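Cytochrome c-552 (Thiobacillus ferrooxidans, PDB 1H1O) carries electrons in the periplasm as a diheme, high-potential c4-type cytochrome, built from two cytochrome c units with one heme each. Local coordinates at residues Val32-Gly37 and Ala137-Gly142; Tyr143-Leu148 and Gln172-Ala177; Gln38-Met43 and Tyr82-Lys87. All blocks are in the same frame, centred on the assembly; numbering follows the deposited sequence.

Interaction 1 of 3, residues Val32-Gly37 and Ala137-Gly142; sequences VPRLAG and AGQRYG. With HEM (protoporphyrin IX containing Fe), chain D.
The Arg34 guanidinium carries Arg140 CG over the centre of one face, Arg34 CZ to Arg140 CG 3.6 Å, and meets Gly138 O at its edge. Arg34 NH1 gives that carbonyl a short bond, 2.6 Å to Gly138 O; the oxygen lies near the guanidinium plane, yet the donor stands above the carbonyl plane. The Arg140 guanidinium is turned only 13° from that of Arg34, and Arg34 NH2 is 3.8 Å from Arg140 NE, a like-charged pair probably eased by the salt bridge of Arg34 NE to Asp26; Arg140 NH1 turns to Thr27 OG1. The Gln139 amide is gripped at both ends by the Arg34 backbone: Arg34 N donates to Gln139 OE1 at 2.9 Å, and Gln139 NE2 donates to Arg34 O at 3.1 Å, both in plane and on lone pairs. This buried contact joins the two cytochrome c units, the 32-37 loop of the first meeting the turn that leads into helix 141-153 of the second. Gln139 OE1 also accepts from Arg140 N at 2.7 Å, at the N-cap of that helix, so three bonds fix the amide's rotation. Pro33 CB rests 3.3 Å from Gln139 NE2. Pro33 CD and CG lie at the heme rim, CD 3.3 Å from the propionate carbon CAD of the first heme, while Pro33 O takes the ND1 hydrogen of His20, the predicted axial ligand, a bond familiar from c-type cytochromes.

Interaction 2 of 3, residues Tyr143-Leu148 and Gln172-Ala177; sequences YIIQQL and QMKDVA. With HEM (protoporphyrin IX containing Fe), chain C.
Met173 leaves helix 170-182 with CG anti to its carbonyl carbon (chi1 -73°) and then runs extended, sliding past Leu148 in the opposite direction. Met173 CB lies 4.0 Å from Leu148 CD1, and Met173 CG 3.6 Å from Leu148 CB. The sulfur touches that same CB, and at the tip Met173 CE comes to 3.4 Å from Leu148 O, so the thioether is laid along the backbone of the facing helix; farther along that helix it also touches Thr149 and His152. One turn on, Ala177 CB fits between two isoleucines. Ile145 CG1 is 3.4 Å from Ala177 CB, tighter than usual for two carbons, and Ile144 CG2, from the neighbouring position on the same helix, meets Ala177 CB at 3.7 Å. The axes of segments 143-148 and 172-177 approach to 8.7 Å, consistent with the small Ala177 between the isoleucines, at an angle of 139° between their directions, with no hydrogen bond across. Within the second cytochrome c unit this pair joins its C-terminal helix, whose Val176 also packs on Ile106 of helix 100-109, to helix 141-153 beside the second heme. Leu148 uses its two methyls differently: CD1 faces Met173, while CD2 reaches the porphyrin, 3.6 Å from heme CHB. Val176 CG1 touches the heme methyl CMB. On another side of helix 141-153, Tyr143 OH donates a hydrogen bond to O2A of the second heme at 2.7 Å; the carboxylate sits at the ring edge, and Gln147 CG lies over one ring face, offset toward the rim.

Interaction 3 of 3, residues Gln38-Met43 and Tyr82-Lys87; sequences QHKSYM and YFNAQK. With HEM (protoporphyrin IX containing Fe), chain D.
Tyr42 holds CG anti to its backbone N (chi1 180°), which carries the ring edge to a propionate of the first heme, whereas Met43 bends at chi2 (-65°) and chi3 (-87°) and so swings its methyl to Phe83. Met43 CE ends 3.3 Å from Phe83 CB, the two chains crossing at about a right angle, and Met43 SD lies 3.8 Å from heme CMA. Tyr82 CD2 sits over the centre of one face of the Phe83 ring. Here the start of helix 40-51 meets the end of helix 73-85 within the first cytochrome c unit. Asn84 CA makes a CH...O contact with Gln38 O at 3.1 Å, and Lys40 CG passes obliquely 3.6 Å from Asn84 CB. Gln38 OE1 accepts from the N-H of the N-cap residue His39, 3.1 Å from His39 N, and from Arg135 N. Tyr42 OH donates to heme O2A at 2.6 Å, the propionate lying at the ring edge, and is also hydrogen-bonded to Arg156 NH2. A phenylalanine here would lose both bonds and would probably leave that propionate less firmly held.

How the interactions relate
Interaction 1 sits between the other two, about 12 Å from the centre of each, while interactions 2 and 3 lie in different cytochrome c units, about 21 Å apart between centres. Interaction 1 touches interaction 3 directly: Gly37 N is 2.8 Å from Phe83 O, a probable hydrogen bond, and Leu35 CB is 3.5 Å from Met43 CE; both also touch the first heme. Interaction 1 touches interaction 2 through helix 141-153: Pro33 CD is 3.3 Å from Tyr143 CE1, and Tyr141 CD1 is 3.5 Å from Ala177 CB. The units echo each other: Gln38 and Gln139 each bond an N-cap N-H and a backbone N-H of the other unit, and Tyr42 and Tyr143, each four residues later, each hold a heme propionate.

Interaction 1 of 3, residues Val32-Gly37 and Ala137-Gly142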
loop_
_atom_site.group_PDB
_atom_site.type_symbol
_atom_site.label_atom_id
_atom_site.label_comp_id
_atom_site.label_asym_id
_atom_site.label_seq_id
_atom_site.Cartn_x
_atom_site.Cartn_y
_atom_site.Cartn_z
ATOM N N VAL A 32 -8.435 3.268 -2.528
ATOM C CA VAL A 32 -7.978 4.173 -1.479
ATOM C C VAL A 32 -7.438 3.234 -0.426
ATOM O O VAL A 32 -8.172 2.453 0.164
ATOM C CB VAL A 32 -9.100 5.017 -0.869
ATOM C CG1 VAL A 32 -8.526 5.879 0.248
ATOM C CG2 VAL A 32 -9.718 5.915 -1.929
ATOM N N PRO A 33 -6.133 3.294 -0.182
ATOM C CA PRO A 33 -5.527 2.411 0.809
ATOM C C PRO A 33 -5.852 2.777 2.228
ATOM O O PRO A 33 -6.078 3.952 2.556
ATOM C CB PRO A 33 -4.045 2.556 0.523
ATOM C CG PRO A 33 -3.942 4.017 0.214
ATOM C CD PRO A 33 -5.151 4.261 -0.691
ATOM N N ARG A 34 -5.882 1.750 3.065
ATOM C CA ARG A 34 -6.103 1.935 4.481
ATOM C C ARG A 34 -4.774 2.511 4.950
ATOM O O ARG A 34 -3.729 2.217 4.371
ATOM C CB ARG A 34 -6.398 0.585 5.135
ATOM C CG ARG A 34 -7.705 0.001 4.614
ATOM C CD ARG A 34 -8.000 -1.364 5.174
ATOM N NE ARG A 34 -9.258 -1.862 4.629
ATOM C CZ ARG A 34 -9.402 -3.048 4.051
ATOM N NH1 ARG A 34 -8.355 -3.859 3.940
ATOM N NH2 ARG A 34 -10.590 -3.428 3.601
ATOM N N LEU A 35 -4.811 3.339 5.981
ATOM C CA LEU A 35 -3.603 3.973 6.484
ATOM C C LEU A 35 -3.247 3.566 7.898
ATOM O O LEU A 35 -2.100 3.733 8.321
ATOM C CB LEU A 35 -3.763 5.489 6.436
ATOM C CG LEU A 35 -4.167 6.026 5.066
ATOM C CD1 LEU A 35 -4.241 7.558 5.119
ATOM C CD2 LEU A 35 -3.156 5.555 4.033
ATOM N N ALA A 36 -4.239 3.061 8.626
ATOM C CA ALA A 36 -4.052 2.636 10.007
ATOM C C ALA A 36 -2.844 1.704 10.204
ATOM O O ALA A 36 -2.727 0.659 9.558
ATOM C CB ALA A 36 -5.320 1.952 10.509
ATOM N N GLY A 37 -1.942 2.098 11.093
ATOM C CA GLY A 37 -0.791 1.263 11.373
ATOM C C GLY A 37 0.322 1.272 10.349
ATOM O O GLY A 37 1.323 0.576 10.527
ATOM N N ALA A 137 0.049 -6.119 5.012
ATOM C CA ALA A 137 -0.923 -6.934 5.731
ATOM C C ALA A 137 -2.175 -6.116 6.086
ATOM O O ALA A 137 -2.099 -5.134 6.819
ATOM C CB ALA A 137 -0.290 -7.482 6.991
ATOM N N GLY A 138 -3.323 -6.515 5.558
ATOM C CA GLY A 138 -4.542 -5.798 5.871
ATOM C C GLY A 138 -4.891 -4.719 4.865
ATOM O O GLY A 138 -5.956 -4.115 4.943
ATOM N N GLN A 139 -3.988 -4.465 3.928
ATOM C CA GLN A 139 -4.234 -3.464 2.909
ATOM C C GLN A 139 -5.366 -3.963 2.016
ATOM O O GLN A 139 -5.617 -5.170 1.928
ATOM C CB GLN A 139 -2.973 -3.228 2.084
ATOM C CG GLN A 139 -3.070 -2.048 1.123
ATOM C CD GLN A 139 -3.665 -0.822 1.795
ATOM O OE1 GLN A 139 -4.888 -0.688 1.901
ATOM N NE2 GLN A 139 -2.803 0.068 2.271
ATOM N N ARG A 140 -6.063 -3.032 1.376
ATOM C CA ARG A 140 -7.177 -3.381 0.495
ATOM C C ARG A 140 -6.684 -4.154 -0.718
ATOM O O ARG A 140 -5.608 -3.892 -1.259
ATOM C CB ARG A 140 -7.925 -2.121 0.045
ATOM C CG ARG A 140 -8.323 -1.207 1.195
ATOM C CD ARG A 140 -9.597 -0.440 0.890
ATOM N NE ARG A 140 -10.648 -1.351 0.430
ATOM C CZ ARG A 140 -11.898 -0.981 0.166
ATOM N NH1 ARG A 140 -12.258 0.291 0.318
ATOM N NH2 ARG A 140 -12.781 -1.879 -0.256
ATOM N N TYR A 141 -7.499 -5.107 -1.132
ATOM C CA TYR A 141 -7.212 -5.981 -2.255
ATOM C C TYR A 141 -6.966 -5.225 -3.566
ATOM O O TYR A 141 -5.921 -5.382 -4.219
ATOM C CB TYR A 141 -8.388 -6.934 -2.389
ATOM C CG TYR A 141 -8.359 -7.836 -3.577
ATOM C CD1 TYR A 141 -7.477 -8.912 -3.640
ATOM C CD2 TYR A 141 -9.242 -7.640 -4.625
ATOM C CE1 TYR A 141 -7.483 -9.778 -4.731
ATOM C CE2 TYR A 141 -9.259 -8.494 -5.717
ATOM C CZ TYR A 141 -8.379 -9.558 -5.765
ATOM O OH TYR A 141 -8.399 -10.384 -6.858
ATOM N N GLY A 142 -7.941 -4.407 -3.952
ATOM C CA GLY A 142 -7.815 -3.651 -5.176
ATOM C C GLY A 142 -6.632 -2.717 -5.081
ATOM O O GLY A 142 -5.901 -2.549 -6.050
HETATM C CHA HEM D . -3.088 7.290 -0.820
HETATM C CHB HEM D . -2.358 10.129 2.982
HETATM C CHC HEM D . -6.434 12.486 1.953
HETATM C CHD HEM D . -7.224 9.606 -1.746
HETATM C C1A HEM D . -2.509 7.853 0.319
HETATM C C2A HEM D . -1.254 7.447 0.917
HETATM C C3A HEM D . -1.050 8.251 1.999
HETATM C C4A HEM D . -2.190 9.141 2.041
HETATM C CMA HEM D . 0.094 8.278 2.981
HETATM C CAA HEM D . -0.363 6.341 0.405
HETATM C CBA HEM D . -0.619 4.991 1.113
HETATM C CGA HEM D . 0.169 3.911 0.649
HETATM O O1A HEM D . -0.164 2.759 1.102
HETATM O O2A HEM D . 1.122 4.031 -0.149
HETATM C C1B HEM D . -3.413 11.018 3.024
HETATM C C2B HEM D . -3.516 12.069 4.008
HETATM C C3B HEM D . -4.652 12.759 3.707
HETATM C C4B HEM D . -5.247 12.095 2.560
HETATM C CMB HEM D . -2.496 12.296 5.109
HETATM C CAB HEM D . -5.235 13.981 4.371
HETATM C CBB HEM D . -4.324 15.239 4.334
HETATM C C1C HEM D . -7.017 11.908 0.867
HETATM C C2C HEM D . -8.249 12.349 0.260
HETATM C C3C HEM D . -8.450 11.521 -0.796
HETATM C C4C HEM D . -7.373 10.597 -0.815
HETATM C CMC HEM D . -9.054 13.513 0.773
HETATM C CAC HEM D . -9.583 11.515 -1.836
HETATM C CBC HEM D . -9.744 12.868 -2.592
HETATM C C1D HEM D . -6.169 8.709 -1.823
HETATM C C2D HEM D . -6.050 7.706 -2.862
HETATM C C3D HEM D . -4.883 7.084 -2.613
HETATM C C4D HEM D . -4.307 7.678 -1.408
HETATM C CMD HEM D . -7.058 7.500 -3.968
HETATM C CAD HEM D . -4.208 6.003 -3.387
HETATM C CBD HEM D . -3.572 6.784 -4.652
HETATM C CGD HEM D . -2.487 6.176 -5.299
HETATM O O1D HEM D . -2.642 5.045 -5.797
HETATM O O2D HEM D . -1.375 6.765 -5.427
HETATM N NA HEM D . -3.067 8.879 1.010
HETATM N NB HEM D . -4.476 11.037 2.140
HETATM N NC HEM D . -6.493 10.821 0.191
HETATM N ND HEM D . -5.110 8.674 -0.953
HETATM FE FE HEM D . -4.812 9.834 0.605
#

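Interaction 2 of 3, residues Tyr143-Leu148 and Gln172-Ala177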
loop_
_atom_site.group_PDB
_atom_site.type_symbol
_atom_site.label_atom_id
_atom_site.label_comp_id
_atom_site.label_asym_id
_atom_site.label_seq_id
_atom_site.Cartn_x
_atom_site.Cartn_y
_atom_site.Cartn_z
ATOM N N TYR A 143 -6.422 -2.120 -3.914
ATOM C CA TYR A 143 -5.318 -1.194 -3.778
ATOM C C TYR A 143 -3.983 -1.855 -4.064
ATOM O O TYR A 143 -3.138 -1.279 -4.752
ATOM C CB TYR A 143 -5.269 -0.583 -2.393
ATOM C CG TYR A 143 -4.148 0.409 -2.273
ATOM C CD1 TYR A 143 -4.241 1.677 -2.853
ATOM C CD2 TYR A 143 -2.963 0.065 -1.625
ATOM C CE1 TYR A 143 -3.169 2.579 -2.787
ATOM C CE2 TYR A 143 -1.894 0.949 -1.553
ATOM C CZ TYR A 143 -1.998 2.199 -2.130
ATOM O OH TYR A 143 -0.938 3.062 -2.035
ATOM N N ILE A 144 -3.788 -3.056 -3.529
ATOM C CA ILE A 144 -2.542 -3.777 -3.748
ATOM C C ILE A 144 -2.353 -4.054 -5.239
ATOM O O ILE A 144 -1.308 -3.738 -5.824
ATOM C CB ILE A 144 -2.547 -5.094 -2.963
ATOM C CG1 ILE A 144 -2.513 -4.779 -1.472
ATOM C CG2 ILE A 144 -1.363 -5.976 -3.392
ATOM C CD1 ILE A 144 -2.603 -5.974 -0.599
ATOM N N ILE A 145 -3.381 -4.626 -5.852
ATOM C CA ILE A 145 -3.348 -4.933 -7.280
ATOM C C ILE A 145 -3.056 -3.672 -8.077
ATOM O O ILE A 145 -2.268 -3.686 -9.024
ATOM C CB ILE A 145 -4.690 -5.495 -7.751
ATOM C CG1 ILE A 145 -4.976 -6.804 -7.009
ATOM C CG2 ILE A 145 -4.675 -5.681 -9.276
ATOM C CD1 ILE A 145 -6.291 -7.443 -7.374
ATOM N N GLN A 146 -3.687 -2.574 -7.686
ATOM C CA GLN A 146 -3.489 -1.312 -8.386
ATOM C C GLN A 146 -2.052 -0.833 -8.279
ATOM O O GLN A 146 -1.480 -0.330 -9.239
ATOM C CB GLN A 146 -4.409 -0.230 -7.829
ATOM C CG GLN A 146 -4.244 1.103 -8.551
ATOM C CD GLN A 146 -4.455 0.952 -10.054
ATOM O OE1 GLN A 146 -3.506 0.733 -10.822
ATOM N NE2 GLN A 146 -5.707 1.045 -10.478
ATOM N N GLN A 147 -1.469 -0.963 -7.100
ATOM C CA GLN A 147 -0.100 -0.517 -6.943
ATOM C C GLN A 147 0.862 -1.453 -7.690
ATOM O O GLN A 147 1.819 -1.000 -8.287
ATOM C CB GLN A 147 0.240 -0.405 -5.463
ATOM C CG GLN A 147 -0.702 0.556 -4.740
ATOM C CD GLN A 147 -0.777 1.892 -5.445
ATOM O OE1 GLN A 147 -1.867 2.450 -5.655
ATOM N NE2 GLN A 147 0.378 2.414 -5.828
ATOM N N LEU A 148 0.594 -2.752 -7.678
ATOM C CA LEU A 148 1.462 -3.663 -8.387
ATOM C C LEU A 148 1.379 -3.333 -9.878
ATOM O O LEU A 148 2.362 -3.423 -10.605
ATOM C CB LEU A 148 1.052 -5.110 -8.104
ATOM C CG LEU A 148 1.451 -5.529 -6.687
ATOM C CD1 LEU A 148 0.975 -6.951 -6.414
ATOM C CD2 LEU A 148 2.978 -5.403 -6.540
ATOM N N GLN A 172 -0.957 -13.328 -10.553
ATOM C CA GLN A 172 -0.208 -13.392 -9.305
ATOM C C GLN A 172 -0.477 -12.154 -8.448
ATOM O O GLN A 172 -0.537 -12.246 -7.216
ATOM C CB GLN A 172 1.288 -13.521 -9.592
ATOM C CG GLN A 172 1.659 -14.814 -10.317
ATOM C CD GLN A 172 3.053 -14.771 -10.941
ATOM O OE1 GLN A 172 3.534 -13.711 -11.347
ATOM N NE2 GLN A 172 3.696 -15.934 -11.038
ATOM N N MET A 173 -0.629 -10.997 -9.091
ATOM C CA MET A 173 -0.928 -9.775 -8.349
ATOM C C MET A 173 -2.174 -10.015 -7.518
ATOM O O MET A 173 -2.247 -9.609 -6.360
ATOM C CB MET A 173 -1.207 -8.603 -9.284
ATOM C CG MET A 173 0.004 -8.035 -9.980
ATOM S SD MET A 173 -0.497 -6.657 -11.008
ATOM C CE MET A 173 1.051 -6.324 -11.860
ATOM N N LYS A 174 -3.153 -10.681 -8.122
ATOM C CA LYS A 174 -4.411 -10.987 -7.447
ATOM C C LYS A 174 -4.185 -11.931 -6.254
ATOM O O LYS A 174 -4.783 -11.768 -5.191
ATOM C CB LYS A 174 -5.390 -11.616 -8.438
ATOM C CG LYS A 174 -5.843 -10.678 -9.553
ATOM C CD LYS A 174 -6.812 -11.391 -10.486
ATOM C CE LYS A 174 -7.425 -10.440 -11.504
ATOM N NZ LYS A 174 -8.355 -11.165 -12.413
ATOM N N ASP A 175 -3.315 -12.916 -6.437
ATOM C CA ASP A 175 -3.031 -13.845 -5.360
ATOM C C ASP A 175 -2.348 -13.163 -4.213
ATOM O O ASP A 175 -2.816 -13.242 -3.085
ATOM C CB ASP A 175 -2.210 -15.002 -5.885
ATOM C CG ASP A 175 -2.994 -15.804 -6.864
ATOM O OD1 ASP A 175 -4.200 -15.496 -6.915
ATOM O OD2 ASP A 175 -2.455 -16.698 -7.559
ATOM N N VAL A 176 -1.259 -12.465 -4.489
ATOM C CA VAL A 176 -0.579 -11.779 -3.412
ATOM C C VAL A 176 -1.547 -10.789 -2.758
ATOM O O VAL A 176 -1.553 -10.647 -1.543
ATOM C CB VAL A 176 0.675 -11.063 -3.920
ATOM C CG1 VAL A 176 1.429 -10.448 -2.756
ATOM C CG2 VAL A 176 1.563 -12.063 -4.628
ATOM N N ALA A 177 -2.380 -10.125 -3.556
ATOM C CA ALA A 177 -3.343 -9.179 -3.002
ATOM C C ALA A 177 -4.352 -9.898 -2.105
ATOM O O ALA A 177 -4.623 -9.460 -0.982
ATOM C CB ALA A 177 -4.079 -8.429 -4.127
HETATM C CHA HEM C . 5.804 -1.130 -1.719
HETATM C CHB HEM C . 4.149 -5.398 -3.121
HETATM C CHC HEM C . 8.623 -7.158 -2.787
HETATM C CHD HEM C . 10.234 -2.922 -1.346
HETATM C C1A HEM C . 4.942 -2.144 -2.135
HETATM C C2A HEM C . 3.524 -1.984 -2.375
HETATM C C3A HEM C . 3.039 -3.182 -2.763
HETATM C C4A HEM C . 4.194 -4.078 -2.767
HETATM C CMA HEM C . 1.640 -3.576 -3.135
HETATM C CAA HEM C . 2.783 -0.702 -2.217
HETATM C CBA HEM C . 2.320 -0.441 -0.791
HETATM C CGA HEM C . 1.474 0.650 -0.653
HETATM O O1A HEM C . 0.951 0.777 0.492
HETATM O O2A HEM C . 1.244 1.466 -1.551
HETATM C C1B HEM C . 5.244 -6.241 -3.150
HETATM C C2B HEM C . 5.163 -7.615 -3.571
HETATM C C3B HEM C . 6.434 -8.091 -3.505
HETATM C C4B HEM C . 7.263 -7.033 -3.009
HETATM C CMB HEM C . 3.882 -8.287 -4.013
HETATM C CAB HEM C . 6.980 -9.426 -3.870
HETATM C CBB HEM C . 6.599 -9.890 -5.310
HETATM C C1C HEM C . 9.450 -6.179 -2.353
HETATM C C2C HEM C . 10.869 -6.329 -2.140
HETATM C C3C HEM C . 11.300 -5.104 -1.753
HETATM C C4C HEM C . 10.173 -4.248 -1.705
HETATM C CMC HEM C . 11.615 -7.631 -2.360
HETATM C CAC HEM C . 12.724 -4.611 -1.413
HETATM C CBC HEM C . 13.773 -4.929 -2.526
HETATM C C1D HEM C . 9.168 -2.044 -1.312
HETATM C C2D HEM C . 9.289 -0.639 -0.945
HETATM C C3D HEM C . 8.058 -0.141 -1.060
HETATM C C4D HEM C . 7.168 -1.247 -1.488
HETATM C CMD HEM C . 10.572 0.030 -0.552
HETATM C CAD HEM C . 7.576 1.270 -0.831
HETATM C CBD HEM C . 7.948 2.171 -2.093
HETATM C CGD HEM C . 7.879 3.559 -1.829
HETATM O O1D HEM C . 8.751 4.120 -1.075
HETATM O O2D HEM C . 6.965 4.260 -2.339
HETATM N NA HEM C . 5.337 -3.413 -2.375
HETATM N NB HEM C . 6.538 -5.888 -2.808
HETATM N NC HEM C . 9.036 -4.888 -2.072
HETATM N ND HEM C . 7.867 -2.390 -1.636
HETATM FE FE HEM C . 7.203 -4.158 -2.204
#

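Interaction 3 of 3, residues Gln38-Met43 and Tyr82-Lys87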
loop_
_atom_site.group_PDB
_atom_site.type_symbol
_atom_site.label_atom_id
_atom_site.label_comp_id
_atom_site.label_asym_id
_atom_site.label_seq_id
_atom_site.Cartn_x
_atom_site.Cartn_y
_atom_site.Cartn_z
ATOM N N GLN A 38 0.168 2.039 9.272
ATOM C CA GLN A 38 1.217 2.100 8.264
ATOM C C GLN A 38 2.392 2.769 8.978
ATOM O O GLN A 38 2.190 3.624 9.844
ATOM C CB GLN A 38 0.766 2.934 7.067
ATOM C CG GLN A 38 1.695 2.855 5.858
ATOM C CD GLN A 38 2.032 1.412 5.482
ATOM O OE1 GLN A 38 3.035 0.863 5.936
ATOM N NE2 GLN A 38 1.171 0.785 4.676
ATOM N N HIS A 39 3.612 2.383 8.632
ATOM C CA HIS A 39 4.780 2.952 9.293
ATOM C C HIS A 39 4.964 4.435 9.000
ATOM O O HIS A 39 4.738 4.901 7.880
ATOM C CB HIS A 39 6.022 2.155 8.904
ATOM C CG HIS A 39 5.878 0.690 9.159
ATOM N ND1 HIS A 39 5.629 0.180 10.414
ATOM C CD2 HIS A 39 5.871 -0.368 8.312
ATOM C CE1 HIS A 39 5.470 -1.129 10.330
ATOM N NE2 HIS A 39 5.611 -1.486 9.065
ATOM N N LYS A 40 5.362 5.169 10.035
ATOM C CA LYS A 40 5.561 6.607 9.953
ATOM C C LYS A 40 6.403 7.032 8.758
ATOM O O LYS A 40 5.954 7.793 7.904
ATOM C CB LYS A 40 6.191 7.121 11.256
ATOM C CG LYS A 40 5.266 7.007 12.472
ATOM C CD LYS A 40 5.885 7.587 13.745
ATOM C CE LYS A 40 6.882 6.631 14.399
ATOM N NZ LYS A 40 6.196 5.427 14.951
ATOM N N SER A 41 7.632 6.540 8.702
ATOM C CA SER A 41 8.527 6.887 7.612
ATOM C C SER A 41 7.886 6.621 6.263
ATOM O O SER A 41 8.095 7.372 5.320
ATOM C CB SER A 41 9.820 6.089 7.723
ATOM O OG SER A 41 9.510 4.728 7.976
ATOM N N TYR A 42 7.117 5.550 6.155
ATOM C CA TYR A 42 6.495 5.271 4.875
ATOM C C TYR A 42 5.442 6.334 4.545
ATOM O O TYR A 42 5.470 6.942 3.464
ATOM C CB TYR A 42 5.831 3.899 4.866
ATOM C CG TYR A 42 5.184 3.635 3.530
ATOM C CD1 TYR A 42 5.956 3.292 2.427
ATOM C CD2 TYR A 42 3.806 3.772 3.357
ATOM C CE1 TYR A 42 5.385 3.090 1.191
ATOM C CE2 TYR A 42 3.219 3.564 2.117
ATOM C CZ TYR A 42 4.017 3.222 1.038
ATOM O OH TYR A 42 3.470 2.968 -0.195
ATOM N N MET A 43 4.518 6.539 5.481
ATOM C CA MET A 43 3.446 7.519 5.316
ATOM C C MET A 43 4.080 8.827 4.913
ATOM O O MET A 43 3.685 9.472 3.937
ATOM C CB MET A 43 2.705 7.733 6.639
ATOM C CG MET A 43 1.938 6.543 7.154
ATOM S SD MET A 43 0.579 6.121 6.052
ATOM C CE MET A 43 -0.760 7.216 6.717
ATOM N N TYR A 82 -0.139 10.133 13.274
ATOM C CA TYR A 82 -1.532 9.839 13.575
ATOM C C TYR A 82 -2.028 8.504 13.039
ATOM O O TYR A 82 -2.499 7.661 13.803
ATOM C CB TYR A 82 -2.436 10.949 13.036
ATOM C CG TYR A 82 -3.894 10.674 13.299
ATOM C CD1 TYR A 82 -4.413 10.762 14.585
ATOM C CD2 TYR A 82 -4.739 10.271 12.270
ATOM C CE1 TYR A 82 -5.734 10.454 14.846
ATOM C CE2 TYR A 82 -6.069 9.959 12.516
ATOM C CZ TYR A 82 -6.560 10.050 13.807
ATOM O OH TYR A 82 -7.873 9.727 14.060
ATOM N N PHE A 83 -1.943 8.314 11.726
ATOM C CA PHE A 83 -2.418 7.072 11.135
ATOM C C PHE A 83 -1.596 5.868 11.565
ATOM O O PHE A 83 -2.137 4.776 11.721
ATOM C CB PHE A 83 -2.451 7.181 9.603
ATOM C CG PHE A 83 -3.423 8.220 9.091
ATOM C CD1 PHE A 83 -2.974 9.449 8.634
ATOM C CD2 PHE A 83 -4.789 7.985 9.124
ATOM C CE1 PHE A 83 -3.879 10.437 8.220
ATOM C CE2 PHE A 83 -5.693 8.959 8.716
ATOM C CZ PHE A 83 -5.237 10.186 8.264
ATOM N N ASN A 84 -0.291 6.066 11.756
ATOM C CA ASN A 84 0.575 4.973 12.183
ATOM C C ASN A 84 0.075 4.415 13.508
ATOM O O ASN A 84 0.135 3.210 13.742
ATOM C CB ASN A 84 2.025 5.461 12.336
ATOM C CG ASN A 84 2.947 4.407 12.976
ATOM O OD1 ASN A 84 3.035 3.268 12.508
ATOM N ND2 ASN A 84 3.640 4.795 14.045
ATOM N N ALA A 85 -0.435 5.301 14.362
ATOM C CA ALA A 85 -0.945 4.908 15.673
ATOM C C ALA A 85 -2.383 4.404 15.652
ATOM O O ALA A 85 -2.792 3.686 16.557
ATOM C CB ALA A 85 -0.819 6.075 16.650
ATOM N N GLN A 86 -3.147 4.776 14.628
ATOM C CA GLN A 86 -4.545 4.352 14.524
ATOM C C GLN A 86 -4.774 2.905 14.891
ATOM O O GLN A 86 -3.956 2.040 14.589
ATOM C CB GLN A 86 -5.081 4.540 13.109
ATOM C CG GLN A 86 -5.694 5.885 12.810
ATOM C CD GLN A 86 -6.799 5.776 11.760
ATOM O OE1 GLN A 86 -7.975 5.620 12.095
ATOM N NE2 GLN A 86 -6.421 5.836 10.487
ATOM N N LYS A 87 -5.904 2.648 15.535
ATOM C CA LYS A 87 -6.286 1.301 15.929
ATOM C C LYS A 87 -7.765 1.145 15.584
ATOM O O LYS A 87 -8.547 2.074 15.772
ATOM C CB LYS A 87 -6.084 1.095 17.431
ATOM C CG LYS A 87 -4.662 1.302 17.914
ATOM C CD LYS A 87 -3.704 0.270 17.362
ATOM C CE LYS A 87 -2.302 0.551 17.873
ATOM N NZ LYS A 87 -1.300 -0.352 17.256
HETATM C CHA HEM D . -3.088 7.290 -0.820
HETATM C CHB HEM D . -2.358 10.129 2.982
HETATM C CHC HEM D . -6.434 12.486 1.953
HETATM C CHD HEM D . -7.224 9.606 -1.746
HETATM C C1A HEM D . -2.509 7.853 0.319
HETATM C C2A HEM D . -1.254 7.447 0.917
HETATM C C3A HEM D . -1.050 8.251 1.999
HETATM C C4A HEM D . -2.190 9.141 2.041
HETATM C CMA HEM D . 0.094 8.278 2.981
HETATM C CAA HEM D . -0.363 6.341 0.405
HETATM C CBA HEM D . -0.619 4.991 1.113
HETATM C CGA HEM D . 0.169 3.911 0.649
HETATM O O1A HEM D . -0.164 2.759 1.102
HETATM O O2A HEM D . 1.122 4.031 -0.149
HETATM C C1B HEM D . -3.413 11.018 3.024
HETATM C C2B HEM D . -3.516 12.069 4.008
HETATM C C3B HEM D . -4.652 12.759 3.707
HETATM C C4B HEM D . -5.247 12.095 2.560
HETATM C CMB HEM D . -2.496 12.296 5.109
HETATM C CAB HEM D . -5.235 13.981 4.371
HETATM C CBB HEM D . -4.324 15.239 4.334
HETATM C C1C HEM D . -7.017 11.908 0.867
HETATM C C2C HEM D . -8.249 12.349 0.260
HETATM C C3C HEM D . -8.450 11.521 -0.796
HETATM C C4C HEM D . -7.373 10.597 -0.815
HETATM C CMC HEM D . -9.054 13.513 0.773
HETATM C CAC HEM D . -9.583 11.515 -1.836
HETATM C CBC HEM D . -9.744 12.868 -2.592
HETATM C C1D HEM D . -6.169 8.709 -1.823
HETATM C C2D HEM D . -6.050 7.706 -2.862
HETATM C C3D HEM D . -4.883 7.084 -2.613
HETATM C C4D HEM D . -4.307 7.678 -1.408
HETATM C CMD HEM D . -7.058 7.500 -3.968
HETATM C CAD HEM D . -4.208 6.003 -3.387
HETATM C CBD HEM D . -3.572 6.784 -4.652
HETATM C CGD HEM D . -2.487 6.176 -5.299
HETATM O O1D HEM D . -2.642 5.045 -5.797
HETATM O O2D HEM D . -1.375 6.765 -5.427
HETATM N NA HEM D . -3.067 8.879 1.010
HETATM N NB HEM D . -4.476 11.037 2.140
HETATM N NC HEM D . -6.493 10.821 0.191
HETATM N ND HEM D . -5.110 8.674 -0.953
HETATM FE FE HEM D . -4.812 9.834 0.605
#